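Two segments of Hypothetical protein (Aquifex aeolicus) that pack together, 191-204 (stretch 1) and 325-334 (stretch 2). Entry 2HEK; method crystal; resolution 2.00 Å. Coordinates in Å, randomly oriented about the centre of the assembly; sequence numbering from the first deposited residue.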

ATOM      1  N   VAL A 191      22.139 -18.078  10.312  1.00 39.11           N
ATOM      2  CA  VAL A 191      23.245 -18.958   9.873  1.00 43.03           C
ATOM      3  C   VAL A 191      23.394 -20.154  10.840  1.00 43.74           C
ATOM      4  O   VAL A 191      23.600 -19.985  12.062  1.00 42.22           O
ATOM      5  N   TYR A 192      23.293 -21.355  10.308  1.00 44.68           N
ATOM      6  CA  TYR A 192      23.445 -22.544  11.135  1.00 51.39           C
ATOM      7  C   TYR A 192      24.234 -23.567  10.348  1.00 54.41           C
ATOM      8  O   TYR A 192      23.921 -23.843   9.179  1.00 51.86           O
ATOM      9  N   GLU A 193      25.253 -24.139  10.984  1.00 57.91           N
ATOM     10  CA  GLU A 193      26.101 -25.123  10.305  1.00 65.21           C
ATOM     11  C   GLU A 193      26.565 -24.537   8.973  1.00 57.69           C
ATOM     12  O   GLU A 193      26.556 -25.206   7.938  1.00 57.29           O
ATOM     13  N   ASN A 194      26.930 -23.263   9.004  1.00 57.81           N
ATOM     14  CA  ASN A 194      27.374 -22.546   7.814  1.00 61.04           C
ATOM     15  C   ASN A 194      26.380 -22.460   6.626  1.00 59.24           C
ATOM     16  O   ASN A 194      26.786 -22.227   5.483  1.00 58.58           O
ATOM     17  N   LYS A 195      25.088 -22.646   6.894  1.00 56.65           N
ATOM     18  CA  LYS A 195      24.059 -22.437   5.867  1.00 54.23           C
ATOM     19  C   LYS A 195      23.189 -21.255   6.268  1.00 49.24           C
ATOM     20  O   LYS A 195      23.041 -20.971   7.471  1.00 43.96           O
ATOM     21  N   VAL A 196      22.609 -20.576   5.271  1.00 45.00           N
ATOM     22  CA  VAL A 196      21.511 -19.630   5.513  1.00 41.48           C
ATOM     23  C   VAL A 196      20.241 -20.458   5.684  1.00 38.34           C
ATOM     24  O   VAL A 196      19.858 -21.219   4.796  1.00 38.34           O
ATOM     25  N   VAL A 197      19.607 -20.355   6.841  1.00 37.98           N
ATOM     26  CA  VAL A 197      18.395 -21.153   7.111  1.00 35.64           C
ATOM     27  C   VAL A 197      17.287 -20.210   7.575  1.00 34.38           C
ATOM     28  O   VAL A 197      17.569 -19.050   7.836  1.00 32.52           O
ATOM     29  N   VAL A 198      16.055 -20.703   7.736  1.00 31.95           N
ATOM     30  CA  VAL A 198      14.977 -19.860   8.256  1.00 34.37           C
ATOM     31  C   VAL A 198      14.627 -20.319   9.676  1.00 34.18           C
ATOM     32  O   VAL A 198      14.419 -21.499   9.893  1.00 38.96           O
ATOM     33  N   ASP A 199      14.599 -19.407  10.638  1.00 35.32           N
ATOM     34  CA  ASP A 199      14.068 -19.715  11.967  1.00 36.23           C
ATOM     35  C   ASP A 199      12.591 -20.124  11.870  1.00 40.31           C
ATOM     36  O   ASP A 199      11.859 -19.672  10.991  1.00 39.01           O
ATOM     37  N   GLU A 200      12.127 -20.979  12.767  1.00 40.60           N
ATOM     38  CA  GLU A 200      10.754 -21.427  12.685  1.00 43.68           C
ATOM     39  C   GLU A 200       9.763 -20.274  12.792  1.00 40.91           C
ATOM     40  O   GLU A 200       8.678 -20.376  12.270  1.00 44.60           O
ATOM     41  N   SER A 201      10.126 -19.171  13.446  1.00 39.14           N
ATOM     42  CA  SER A 201       9.251 -17.994  13.512  1.00 38.91           C
ATOM     43  C   SER A 201       9.034 -17.357  12.123  1.00 39.46           C
ATOM     44  O   SER A 201       8.196 -16.461  11.955  1.00 38.95           O
ATOM     45  N   GLY A 202       9.803 -17.811  11.138  1.00 37.51           N
ATOM     46  CA  GLY A 202       9.653 -17.328   9.781  1.00 35.90           C
ATOM     47  C   GLY A 202       9.033 -18.317   8.823  1.00 35.66           C
ATOM     48  O   GLY A 202       9.117 -18.118   7.598  1.00 33.84           O
ATOM     49  N   LEU A 203       8.415 -19.384   9.346  1.00 34.86           N
ATOM     50  CA  LEU A 203       7.801 -20.399   8.466  1.00 35.69           C
ATOM     51  C   LEU A 203       6.730 -19.841   7.527  1.00 35.24           C
ATOM     52  O   LEU A 203       6.695 -20.199   6.338  1.00 36.16           O
ATOM     53  N   ARG A 204       5.866 -18.982   8.063  1.00 35.16           N
ATOM     54  CA  ARG A 204       4.840 -18.297   7.273  1.00 36.85           C
ATOM     55  C   ARG A 204       5.448 -17.369   6.223  1.00 32.63           C
ATOM     56  O   ARG A 204       5.013 -17.362   5.074  1.00 32.30           O
ATOM     57  N   ILE A 325      15.560 -26.574   1.457  1.00 49.08           N
ATOM     58  CA  ILE A 325      15.549 -25.422   2.347  1.00 44.94           C
ATOM     59  C   ILE A 325      15.411 -25.862   3.799  1.00 44.67           C
ATOM     60  O   ILE A 325      14.526 -26.641   4.124  1.00 43.30           O
ATOM     61  N   TYR A 326      16.271 -25.312   4.655  1.00 45.41           N
ATOM     62  CA  TYR A 326      16.273 -25.658   6.072  1.00 47.61           C
ATOM     63  C   TYR A 326      15.616 -24.637   6.976  1.00 44.84           C
ATOM     64  O   TYR A 326      15.710 -23.427   6.765  1.00 43.09           O
ATOM     65  N   VAL A 327      14.938 -25.162   7.977  1.00 43.43           N
ATOM     66  CA  VAL A 327      14.259 -24.384   8.969  1.00 44.85           C
ATOM     67  C   VAL A 327      14.832 -24.821  10.311  1.00 49.13           C
ATOM     68  O   VAL A 327      14.898 -26.015  10.590  1.00 52.49           O
ATOM     69  N   LEU A 328      15.253 -23.859  11.126  1.00 50.96           N
ATOM     70  CA  LEU A 328      15.773 -24.157  12.457  1.00 52.86           C
ATOM     71  C   LEU A 328      14.638 -24.219  13.451  1.00 56.66           C
ATOM     72  O   LEU A 328      14.001 -23.209  13.746  1.00 56.61           O
ATOM     73  N   SER A 329      14.391 -25.426  13.950  1.00 62.22           N
ATOM     74  CA  SER A 329      13.349 -25.693  14.933  1.00 69.27           C
ATOM     75  C   SER A 329      13.922 -25.712  16.349  1.00 72.52           C
ATOM     76  O   SER A 329      15.137 -25.611  16.536  1.00 72.33           O
ATOM     77  N   SER A 330      13.049 -25.843  17.346  1.00 75.78           N
ATOM     78  CA  SER A 330      13.510 -26.062  18.720  1.00 79.86           C
ATOM     79  C   SER A 330      14.215 -27.428  18.858  1.00 81.21           C
ATOM     80  O   SER A 330      15.106 -27.594  19.694  1.00 81.63           O
ATOM     81  N   GLU A 331      13.830 -28.374  17.998  1.00 82.10           N
ATOM     82  CA  GLU A 331      14.436 -29.707  17.918  1.00 82.16           C
ATOM     83  C   GLU A 331      15.646 -29.752  16.975  1.00 80.42           C
ATOM     84  O   GLU A 331      16.081 -30.835  16.568  1.00 80.81           O
ATOM     85  N   GLY A 332      16.183 -28.587  16.613  1.00 77.18           N
ATOM     86  CA  GLY A 332      17.273 -28.511  15.631  1.00 73.58           C
ATOM     87  C   GLY A 332      16.802 -28.362  14.186  1.00 70.10           C
ATOM     88  O   GLY A 332      15.619 -28.127  13.919  1.00 68.49           O
ATOM     89  N   LEU A 333      17.741 -28.528  13.262  1.00 67.88           N
ATOM     90  CA  LEU A 333      17.550 -28.222  11.853  1.00 65.99           C
ATOM     91  C   LEU A 333      16.728 -29.246  11.099  1.00 66.75           C
ATOM     92  O   LEU A 333      17.040 -30.434  11.109  1.00 67.38           O
ATOM     93  N   LYS A 334      15.682 -28.777  10.424  1.00 66.03           N
ATOM     94  CA  LYS A 334      14.840 -29.639   9.597  1.00 65.61           C
ATOM     95  C   LYS A 334      14.796 -29.122   8.153  1.00 63.04           C
ATOM     96  O   LYS A 334      15.144 -27.970   7.891  1.00 62.79           O
TER

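The contact is a short parallel pairing of strand 195-199 with strand 326-329, flanked by an apolar cluster on one face, a smaller valine-leucine patch on the other, and weak polar contacts at its end. The register rests on two bridges, Val198 with Val327 (CA to CA 4.6 Å) and Asp199 with Leu328 (CA to CA 4.8 Å). Val198 N donates to Tyr326 O at 2.9 Å with a nearly linear angle of 170°, and Leu328 N donates to Val198 O at 2.8 Å and 153°. The same carbonyl receives a CA-H contact, with Val327 CA 3.0 Å from Val198 O. Past these, the ladder loosens: Glu200 N reaches Leu328 O at 3.1 Å, but the 133° angle makes this bond weak. The strand directions differ by 52°, and before the ladder a water fills in for a direct bond, donating to Val196 O (2.8 Å) and accepting from Tyr326 N (2.9 Å).

The larger apolar group gathers around Val197, whose CA-to-CB bond points toward stretch 2. In the m rotamer, Val197 CG1 lies 3.7 Å from Tyr326 CB and 3.8 Å from Leu333 CD1, while Val197 CG2 is 4.2 Å from Leu328 CB. One small side chain thus touches three residues from both strands of the 325-334 hairpin. Tyr192, chi1 t, also points toward that hairpin. Leu328 (chi1 t, chi2 p) places CD1 3.9 Å from the centroid of the Tyr192 ring and only 14° off its normal, a CH-pi contact over the ring face. Leu333, likewise t and p, approaches the same ring obliquely, with its CD2 3.8 Å from Tyr192 CD2. Leu328 has the largest area covered by the opposing stretch, 92 Å² of the 668 Å² buried in total. Lys195, chi1 m, contributes its aliphatic portion: its CD sits 3.8 Å from Tyr326 CD1, oblique to a ring whose own chi1 is m.

Val198 and Val327, both chi1 t, share the other face of the sheet. Their direct side-chain contact is loose, Val198 CB to Val327 CG2 at 4.4 Å. Leu203 adds to this patch from the start of the following helix; its CA-to-CB bond points sideways, but its t, p conformation brings CD1 to 4.0 Å from Val327 CG2. The backbone of Glu200 covers the other methyl, with Glu200 CA 3.8 Å from Val327 CG1.

Polar side chains add little direct bonding. Glu200 has a sideways CA-to-CB bond; with chi1 and chi2 both t, its OE1 lies 3.4 Å from Ser329 OG, a long, weak hydrogen bond at best, and one left unsettled because the hydroxyl's one proton has another acceptor within reach. Asp199 serves mainly its own stretch: its OD2 accepts from Ser201 OG at 2.8 Å and from Ser201 N at 3.3 Å, whereas Asp199 OD1 remains 3.8 Å from Leu328 O, with no hydrogen bond between them. The direct cross-stretch bonds that are not weak are therefore the two backbone ones at Val198.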

ATOM      1  CB  VAL A 191      24.586 -18.205   9.841  1.00 45.07           C
ATOM      2  CG1 VAL A 191      25.693 -19.087   9.280  1.00 46.69           C
ATOM      3  CG2 VAL A 191      24.454 -16.909   9.046  1.00 46.58           C
ATOM      4  CB  TYR A 192      22.079 -23.049  11.601  1.00 58.95           C
ATOM      5  CG  TYR A 192      22.154 -24.132  12.653  1.00 55.19           C
ATOM      6  CD1 TYR A 192      22.174 -23.810  14.005  1.00 59.53           C
ATOM      7  CD2 TYR A 192      22.204 -25.471  12.302  1.00 58.81           C
ATOM      8  CE1 TYR A 192      22.243 -24.793  14.972  1.00 61.83           C
ATOM      9  CE2 TYR A 192      22.272 -26.462  13.262  1.00 60.97           C
ATOM     10  CZ  TYR A 192      22.291 -26.118  14.595  1.00 57.19           C
ATOM     11  OH  TYR A 192      22.380 -27.100  15.554  1.00 20.00           O
ATOM     12  CB  GLU A 193      25.331 -26.429  10.059  1.00 63.79           C
ATOM     13  CG  GLU A 193      25.157 -27.362  11.269  1.00 70.08           C
ATOM     14  CD  GLU A 193      24.234 -28.543  10.948  1.00 66.66           C
ATOM     15  OE1 GLU A 193      24.102 -28.887   9.735  1.00 74.36           O
ATOM     16  OE2 GLU A 193      23.636 -29.121  11.895  1.00 73.80           O
ATOM     17  CB  ASN A 194      28.721 -23.108   7.351  1.00 64.46           C
ATOM     18  CG  ASN A 194      29.567 -22.073   6.686  1.00 66.30           C
ATOM     19  OD1 ASN A 194      29.811 -22.152   5.484  1.00 69.61           O
ATOM     20  ND2 ASN A 194      29.996 -21.064   7.451  1.00 66.30           N
ATOM     21  CB  LYS A 195      23.154 -23.659   5.719  1.00 59.90           C
ATOM     22  CG  LYS A 195      23.824 -24.938   5.266  1.00 66.23           C
ATOM     23  CD  LYS A 195      22.877 -26.120   5.485  1.00 71.42           C
ATOM     24  CE  LYS A 195      23.625 -27.374   5.971  1.00 75.87           C
ATOM     25  NZ  LYS A 195      24.594 -27.916   4.959  1.00 79.11           N
ATOM     26  CB  VAL A 196      21.333 -18.609   4.345  1.00 40.36           C
ATOM     27  CG1 VAL A 196      20.137 -17.642   4.632  1.00 39.27           C
ATOM     28  CG2 VAL A 196      22.616 -17.798   4.128  1.00 40.40           C
ATOM     29  CB  VAL A 197      18.657 -22.268   8.212  1.00 37.18           C
ATOM     30  CG1 VAL A 197      19.802 -23.188   7.794  1.00 37.62           C
ATOM     31  CG2 VAL A 197      18.972 -21.658   9.559  1.00 33.74           C
ATOM     32  CB  VAL A 198      13.689 -19.949   7.367  1.00 34.81           C
ATOM     33  CG1 VAL A 198      12.599 -18.925   7.816  1.00 32.83           C
ATOM     34  CG2 VAL A 198      14.032 -19.742   5.881  1.00 35.17           C
ATOM     35  CB  ASP A 199      14.183 -18.515  12.873  1.00 37.49           C
ATOM     36  CG  ASP A 199      13.936 -18.884  14.323  1.00 44.75           C
ATOM     37  OD1 ASP A 199      14.737 -19.681  14.854  1.00 47.52           O
ATOM     38  OD2 ASP A 199      12.941 -18.420  14.919  1.00 45.47           O
ATOM     39  CB  GLU A 200      10.452 -22.491  13.739  1.00 52.62           C
ATOM     40  CG  GLU A 200       9.333 -23.422  13.293  1.00 60.45           C
ATOM     41  CD  GLU A 200       9.057 -24.541  14.270  1.00 66.80           C
ATOM     42  OE1 GLU A 200       9.768 -24.652  15.302  1.00 69.51           O
ATOM     43  OE2 GLU A 200       8.114 -25.312  13.999  1.00 70.00           O
ATOM     44  CB  SER A 201       9.823 -16.958  14.474  1.00 38.65           C
ATOM     45  OG  SER A 201      11.092 -16.487  14.023  1.00 40.94           O
ATOM     46  CB  LEU A 203       7.220 -21.553   9.255  1.00 37.97           C
ATOM     47  CG  LEU A 203       7.029 -22.854   8.458  1.00 39.98           C
ATOM     48  CD1 LEU A 203       8.237 -23.230   7.579  1.00 41.05           C
ATOM     49  CD2 LEU A 203       6.728 -24.015   9.432  1.00 44.60           C
ATOM     50  CB  ARG A 204       3.924 -17.479   8.178  1.00 39.98           C
ATOM     51  CG  ARG A 204       3.265 -18.268   9.316  1.00 42.32           C
ATOM     52  CD  ARG A 204       2.122 -19.116   8.838  1.00 40.85           C
ATOM     53  NE  ARG A 204       2.502 -20.461   8.435  1.00 41.78           N
ATOM     54  CZ  ARG A 204       2.632 -21.474   9.287  1.00 45.23           C
ATOM     55  NH1 ARG A 204       2.435 -21.274  10.588  1.00 44.18           N
ATOM     56  NH2 ARG A 204       2.969 -22.685   8.845  1.00 46.25           N
ATOM     57  CB  ILE A 325      14.405 -24.391   2.024  1.00 42.73           C
ATOM     58  CG1 ILE A 325      14.555 -23.851   0.582  1.00 41.81           C
ATOM     59  CG2 ILE A 325      14.450 -23.244   3.069  1.00 39.41           C
ATOM     60  CD1 ILE A 325      13.351 -22.957   0.114  1.00 41.63           C
ATOM     61  CB  TYR A 326      17.701 -25.906   6.544  1.00 61.60           C
ATOM     62  CG  TYR A 326      18.332 -27.105   5.899  1.00 49.53           C
ATOM     63  CD1 TYR A 326      19.217 -26.958   4.842  1.00 56.94           C
ATOM     64  CD2 TYR A 326      18.033 -28.388   6.338  1.00 58.02           C
ATOM     65  CE1 TYR A 326      19.795 -28.054   4.241  1.00 58.99           C
ATOM     66  CE2 TYR A 326      18.611 -29.496   5.752  1.00 58.74           C
ATOM     67  CZ  TYR A 326      19.485 -29.321   4.705  1.00 53.14           C
ATOM     68  OH  TYR A 326      20.062 -30.424   4.115  1.00 59.29           O
ATOM     69  CB  VAL A 327      12.735 -24.635   8.926  1.00 43.34           C
ATOM     70  CG1 VAL A 327      12.066 -23.984  10.124  1.00 42.84           C
ATOM     71  CG2 VAL A 327      12.129 -24.076   7.589  1.00 43.58           C
ATOM     72  CB  LEU A 328      16.820 -23.125  12.892  1.00 51.02           C
ATOM     73  CG  LEU A 328      17.505 -23.330  14.250  1.00 50.08           C
ATOM     74  CD1 LEU A 328      18.444 -24.537  14.247  1.00 50.17           C
ATOM     75  CD2 LEU A 328      18.254 -22.097  14.615  1.00 48.45           C
ATOM     76  CB  SER A 329      12.709 -27.045  14.641  1.00 72.04           C
ATOM     77  OG  SER A 329      11.745 -27.360  15.636  1.00 76.39           O
ATOM     78  CB  SER A 330      12.366 -25.900  19.732  1.00 80.83           C
ATOM     79  OG  SER A 330      11.190 -26.572  19.307  1.00 82.80           O
ATOM     80  CB  GLU A 331      13.403 -30.726  17.425  1.00 84.84           C
ATOM     81  CG  GLU A 331      12.000 -30.590  18.010  1.00 88.90           C
ATOM     82  CD  GLU A 331      10.941 -31.219  17.112  1.00 89.32           C
ATOM     83  OE1 GLU A 331      10.694 -30.674  16.006  1.00 92.29           O
ATOM     84  OE2 GLU A 331      10.355 -32.253  17.513  1.00 92.07           O
ATOM     85  CB  LEU A 333      18.906 -28.088  11.176  1.00 64.11           C
ATOM     86  CG  LEU A 333      18.992 -27.164   9.969  1.00 63.72           C
ATOM     87  CD1 LEU A 333      18.604 -25.736  10.372  1.00 63.31           C
ATOM     88  CD2 LEU A 333      20.389 -27.200   9.395  1.00 63.69           C
ATOM     89  CB  LYS A 334      13.411 -29.675  10.150  1.00 68.32           C
ATOM     90  CG  LYS A 334      13.271 -29.993  11.645  1.00 72.09           C
ATOM     91  CD  LYS A 334      13.321 -31.497  11.939  1.00 74.38           C
ATOM     92  CE  LYS A 334      12.721 -31.818  13.314  1.00 75.47           C
ATOM     93  NZ  LYS A 334      13.441 -32.938  13.973  1.00 75.64           N
TER
HETATM   94  O   HOH W   1      18.359 -23.415   3.978  1.00 50.36           O